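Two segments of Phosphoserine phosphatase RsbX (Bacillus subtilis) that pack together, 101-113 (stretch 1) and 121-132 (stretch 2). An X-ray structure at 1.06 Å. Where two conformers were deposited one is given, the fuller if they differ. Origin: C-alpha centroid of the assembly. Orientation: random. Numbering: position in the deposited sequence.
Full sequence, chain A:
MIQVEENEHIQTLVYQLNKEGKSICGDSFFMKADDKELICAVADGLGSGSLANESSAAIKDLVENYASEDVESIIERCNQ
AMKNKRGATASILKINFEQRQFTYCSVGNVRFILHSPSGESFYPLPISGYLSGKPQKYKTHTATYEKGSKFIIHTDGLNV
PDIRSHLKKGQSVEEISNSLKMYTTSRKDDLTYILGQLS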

# COMPACT_ATOMS: atom_id res chain seq x y z
N GLN A 101 -11.57 -10.89 6.52
CA GLN A 101 -10.86 -11.51 5.41
C GLN A 101 -10.16 -10.40 4.60
O GLN A 101 -10.76 -9.38 4.31
CB GLN A 101 -11.79 -12.29 4.53
CG GLN A 101 -11.01 -13.17 3.50
CD GLN A 101 -11.89 -14.11 2.72
OE1 GLN A 101 -11.84 -15.36 2.94
NE2 GLN A 101 -12.65 -13.56 1.78
N PHE A 102 -8.93 -10.64 4.19
CA PHE A 102 -8.29 -9.76 3.25
C PHE A 102 -7.89 -10.47 2.00
O PHE A 102 -7.64 -11.69 2.00
CB PHE A 102 -7.10 -9.01 3.91
CG PHE A 102 -5.88 -9.83 4.18
CD1 PHE A 102 -4.89 -9.98 3.25
CD2 PHE A 102 -5.74 -10.46 5.41
CE1 PHE A 102 -3.79 -10.66 3.49
CE2 PHE A 102 -4.57 -11.18 5.71
CZ PHE A 102 -3.59 -11.21 4.73
N THR A 103 -7.77 -9.69 0.92
CA THR A 103 -7.29 -10.20 -0.34
C THR A 103 -6.20 -9.17 -0.82
O THR A 103 -6.35 -7.96 -0.64
CB THR A 103 -8.36 -10.34 -1.35
OG1 THR A 103 -9.15 -9.16 -1.46
CG2 THR A 103 -9.25 -11.56 -1.10
N TYR A 104 -5.15 -9.68 -1.42
CA TYR A 104 -3.98 -8.88 -1.75
C TYR A 104 -3.36 -9.33 -3.02
O TYR A 104 -3.15 -10.54 -3.25
CB TYR A 104 -2.93 -9.01 -0.59
CG TYR A 104 -1.67 -8.25 -0.81
CD1 TYR A 104 -1.68 -6.84 -0.71
CD2 TYR A 104 -0.49 -8.87 -1.18
CE1 TYR A 104 -0.50 -6.12 -0.91
CE2 TYR A 104 0.68 -8.14 -1.40
CZ TYR A 104 0.65 -6.76 -1.25
OH TYR A 104 1.77 -5.99 -1.46
N CYS A 105 -2.99 -8.38 -3.89
CA CYS A 105 -2.30 -8.68 -5.12
C CYS A 105 -1.32 -7.55 -5.38
O CYS A 105 -1.66 -6.37 -5.22
CB CYS A 105 -3.24 -8.87 -6.26
SG CYS A 105 -2.54 -9.48 -7.80
N SER A 106 -0.13 -7.89 -5.85
CA SER A 106 0.97 -6.95 -6.02
C SER A 106 1.87 -7.37 -7.16
O SER A 106 2.06 -8.58 -7.40
CB SER A 106 1.73 -6.93 -4.70
OG SER A 106 2.87 -6.11 -4.74
N VAL A 107 2.49 -6.37 -7.81
CA VAL A 107 3.64 -6.61 -8.69
C VAL A 107 4.67 -5.52 -8.38
O VAL A 107 4.34 -4.34 -8.43
CB VAL A 107 3.28 -6.59 -10.18
CG1 VAL A 107 4.52 -6.75 -11.04
CG2 VAL A 107 2.24 -7.71 -10.49
N GLY A 108 5.89 -5.94 -8.09
CA GLY A 108 6.95 -5.00 -7.84
C GLY A 108 7.34 -4.89 -6.41
O GLY A 108 7.23 -5.83 -5.63
N ASN A 109 7.91 -3.73 -6.04
CA ASN A 109 8.64 -3.54 -4.81
C ASN A 109 7.90 -2.72 -3.78
O ASN A 109 8.52 -2.30 -2.79
CB ASN A 109 10.04 -2.99 -5.09
CG ASN A 109 9.98 -1.54 -5.52
OD1 ASN A 109 8.91 -1.01 -5.86
ND2 ASN A 109 11.15 -0.92 -5.50
N VAL A 110 6.60 -2.56 -3.91
CA VAL A 110 5.80 -2.00 -2.86
C VAL A 110 5.45 -3.11 -1.90
O VAL A 110 4.94 -4.18 -2.32
CB VAL A 110 4.48 -1.32 -3.45
CG1 VAL A 110 3.63 -0.75 -2.34
CG2 VAL A 110 4.85 -0.26 -4.46
N ARG A 111 5.81 -2.98 -0.64
CA ARG A 111 5.77 -4.07 0.33
C ARG A 111 4.54 -3.99 1.22
O ARG A 111 4.05 -2.91 1.52
CB ARG A 111 7.00 -4.04 1.17
CG ARG A 111 8.38 -4.10 0.40
CD ARG A 111 8.46 -5.21 -0.54
NE ARG A 111 8.43 -6.51 0.09
CZ ARG A 111 9.48 -7.16 0.62
NH1 ARG A 111 10.72 -6.64 0.45
NH2 ARG A 111 9.31 -8.33 1.22
N PHE A 112 4.09 -5.14 1.66
CA PHE A 112 2.96 -5.28 2.56
C PHE A 112 3.35 -6.24 3.66
O PHE A 112 3.88 -7.34 3.41
CB PHE A 112 1.74 -5.86 1.80
CG PHE A 112 0.55 -6.22 2.63
CD1 PHE A 112 -0.00 -5.39 3.59
CD2 PHE A 112 -0.15 -7.41 2.37
CE1 PHE A 112 -1.16 -5.73 4.25
CE2 PHE A 112 -1.29 -7.77 3.02
CZ PHE A 112 -1.82 -6.93 3.99
N ILE A 113 3.12 -5.83 4.91
CA ILE A 113 3.38 -6.64 6.08
C ILE A 113 2.18 -6.55 6.99
O ILE A 113 1.78 -5.43 7.35
CB ILE A 113 4.69 -6.13 6.87
CG1 ILE A 113 5.91 -6.06 5.94
CG2 ILE A 113 4.89 -7.08 8.05
CD1 ILE A 113 6.13 -4.77 5.23
N SER A 121 3.24 -13.34 10.99
CA SER A 121 3.15 -12.19 10.11
C SER A 121 2.90 -12.73 8.70
O SER A 121 3.44 -13.82 8.29
CB SER A 121 4.47 -11.44 10.16
OG SER A 121 5.54 -12.27 9.71
N PHE A 122 2.18 -11.99 7.93
CA PHE A 122 2.09 -12.15 6.49
C PHE A 122 3.03 -11.13 5.90
O PHE A 122 2.84 -9.93 6.10
CB PHE A 122 0.68 -11.95 6.01
CG PHE A 122 0.56 -12.08 4.50
CD1 PHE A 122 0.97 -13.23 3.86
CD2 PHE A 122 0.17 -10.99 3.72
CE1 PHE A 122 0.93 -13.35 2.45
CE2 PHE A 122 0.04 -11.14 2.32
CZ PHE A 122 0.41 -12.31 1.69
N TYR A 123 4.04 -11.57 5.17
CA TYR A 123 5.12 -10.70 4.72
C TYR A 123 5.64 -11.30 3.42
O TYR A 123 6.77 -11.84 3.34
CB TYR A 123 6.24 -10.58 5.77
CG TYR A 123 7.22 -9.43 5.52
CD1 TYR A 123 7.33 -8.65 4.38
CD2 TYR A 123 8.03 -9.11 6.59
CE1 TYR A 123 8.33 -7.59 4.34
CE2 TYR A 123 9.00 -8.11 6.56
CZ TYR A 123 9.13 -7.35 5.41
OH TYR A 123 10.01 -6.28 5.25
N PRO A 124 4.87 -11.18 2.36
CA PRO A 124 5.27 -11.74 1.11
C PRO A 124 6.55 -11.13 0.55
O PRO A 124 6.77 -9.94 0.69
CB PRO A 124 4.07 -11.51 0.17
CG PRO A 124 3.40 -10.35 0.77
CD PRO A 124 3.55 -10.53 2.25
N LEU A 125 7.32 -11.92 -0.16
CA LEU A 125 8.44 -11.39 -0.91
C LEU A 125 7.93 -10.56 -2.05
O LEU A 125 6.84 -10.76 -2.59
CB LEU A 125 9.26 -12.53 -1.50
CG LEU A 125 9.98 -13.35 -0.47
CD1 LEU A 125 10.80 -14.36 -1.28
CD2 LEU A 125 10.83 -12.41 0.47
N PRO A 126 8.74 -9.57 -2.49
CA PRO A 126 8.35 -8.74 -3.64
C PRO A 126 8.31 -9.57 -4.90
O PRO A 126 9.15 -10.45 -5.07
CB PRO A 126 9.41 -7.64 -3.66
CG PRO A 126 10.64 -8.31 -3.11
CD PRO A 126 10.14 -9.30 -2.11
N ILE A 127 7.37 -9.33 -5.78
CA ILE A 127 7.25 -9.93 -7.09
C ILE A 127 8.14 -9.12 -8.05
O ILE A 127 7.98 -7.90 -8.15
CB ILE A 127 5.75 -9.96 -7.50
CG1 ILE A 127 4.91 -10.83 -6.53
CG2 ILE A 127 5.62 -10.33 -8.94
CD1 ILE A 127 5.11 -12.33 -6.69
N SER A 128 9.01 -9.75 -8.80
CA SER A 128 9.89 -9.04 -9.72
C SER A 128 9.14 -8.37 -10.79
O SER A 128 8.04 -8.73 -11.19
CB SER A 128 10.95 -10.01 -10.29
OG SER A 128 10.31 -11.07 -11.01
N GLY A 129 9.79 -7.33 -11.32
CA GLY A 129 9.26 -6.57 -12.43
C GLY A 129 8.33 -5.44 -11.96
O GLY A 129 8.47 -4.87 -10.92
N TYR A 130 7.42 -5.09 -12.86
CA TYR A 130 6.52 -3.97 -12.64
C TYR A 130 5.33 -4.12 -13.55
O TYR A 130 5.35 -4.95 -14.48
CB TYR A 130 7.25 -2.59 -12.86
CG TYR A 130 7.74 -2.33 -14.24
CD1 TYR A 130 8.98 -2.81 -14.64
CD2 TYR A 130 7.00 -1.56 -15.13
CE1 TYR A 130 9.43 -2.53 -15.95
CE2 TYR A 130 7.45 -1.30 -16.38
CZ TYR A 130 8.65 -1.79 -16.81
OH TYR A 130 9.12 -1.55 -18.09
N LEU A 131 4.31 -3.34 -13.34
CA LEU A 131 3.19 -3.29 -14.24
C LEU A 131 3.58 -2.44 -15.42
O LEU A 131 3.74 -1.23 -15.34
CB LEU A 131 1.96 -2.70 -13.57
CG LEU A 131 1.43 -3.45 -12.35
CD1 LEU A 131 0.28 -2.74 -11.71
CD2 LEU A 131 1.03 -4.90 -12.64
N SER A 132 3.71 -3.10 -16.60
CA SER A 132 4.21 -2.49 -17.81
C SER A 132 3.21 -2.43 -18.95
O SER A 132 3.47 -1.82 -19.96
CB SER A 132 5.45 -3.28 -18.29
OG SER A 132 5.00 -4.55 -18.78
O HOH W 1 5.05 -7.59 -5.25
O HOH W 2 5.68 -7.40 0.41

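When an irregular segment packs against a β-strand, apolar side chains can fill the interface while a few directed polar contacts fix the backbone, and this pair of segments from RsbX illustrates the principle. F122 lies at the apolar centre. Its CD2 approaches F112 CE2 at 3.6 Å and F102 CZ at 3.9 Å, and both ring pairs are oblique, their planes inclined at 73° and 49°. Nearby, I113 sets CG1 over the face of the Y123 ring, 3.3 Å from its centroid and 12° off the normal, a CH-pi contact. A second apolar patch forms around V107, whose CG2 meets L131 CD2 at 3.7 Å.

Toward the polar edge, R111 turns its guanidinium back to the other segment through three m rotamers. NH2 donates to P124 O at 3.1 Å, near the guanidinium plane, while P126 CD covers one face, 3.5 Å from R111 CZ. A water extends this link, accepting from R111 NE and F112 N and donating to P124 O. The direct backbone bond, G108 N to I127 O at 2.9 Å, is bent and weak. A second water reinforces the junction by donating to G108 O and accepting from I127 N. G108 CA also lies 3.4 Å from G129 O, a CA-H...O contact; at its backbone angles of 107/-155 a CB would be jammed against V107 O, which calls for glycine.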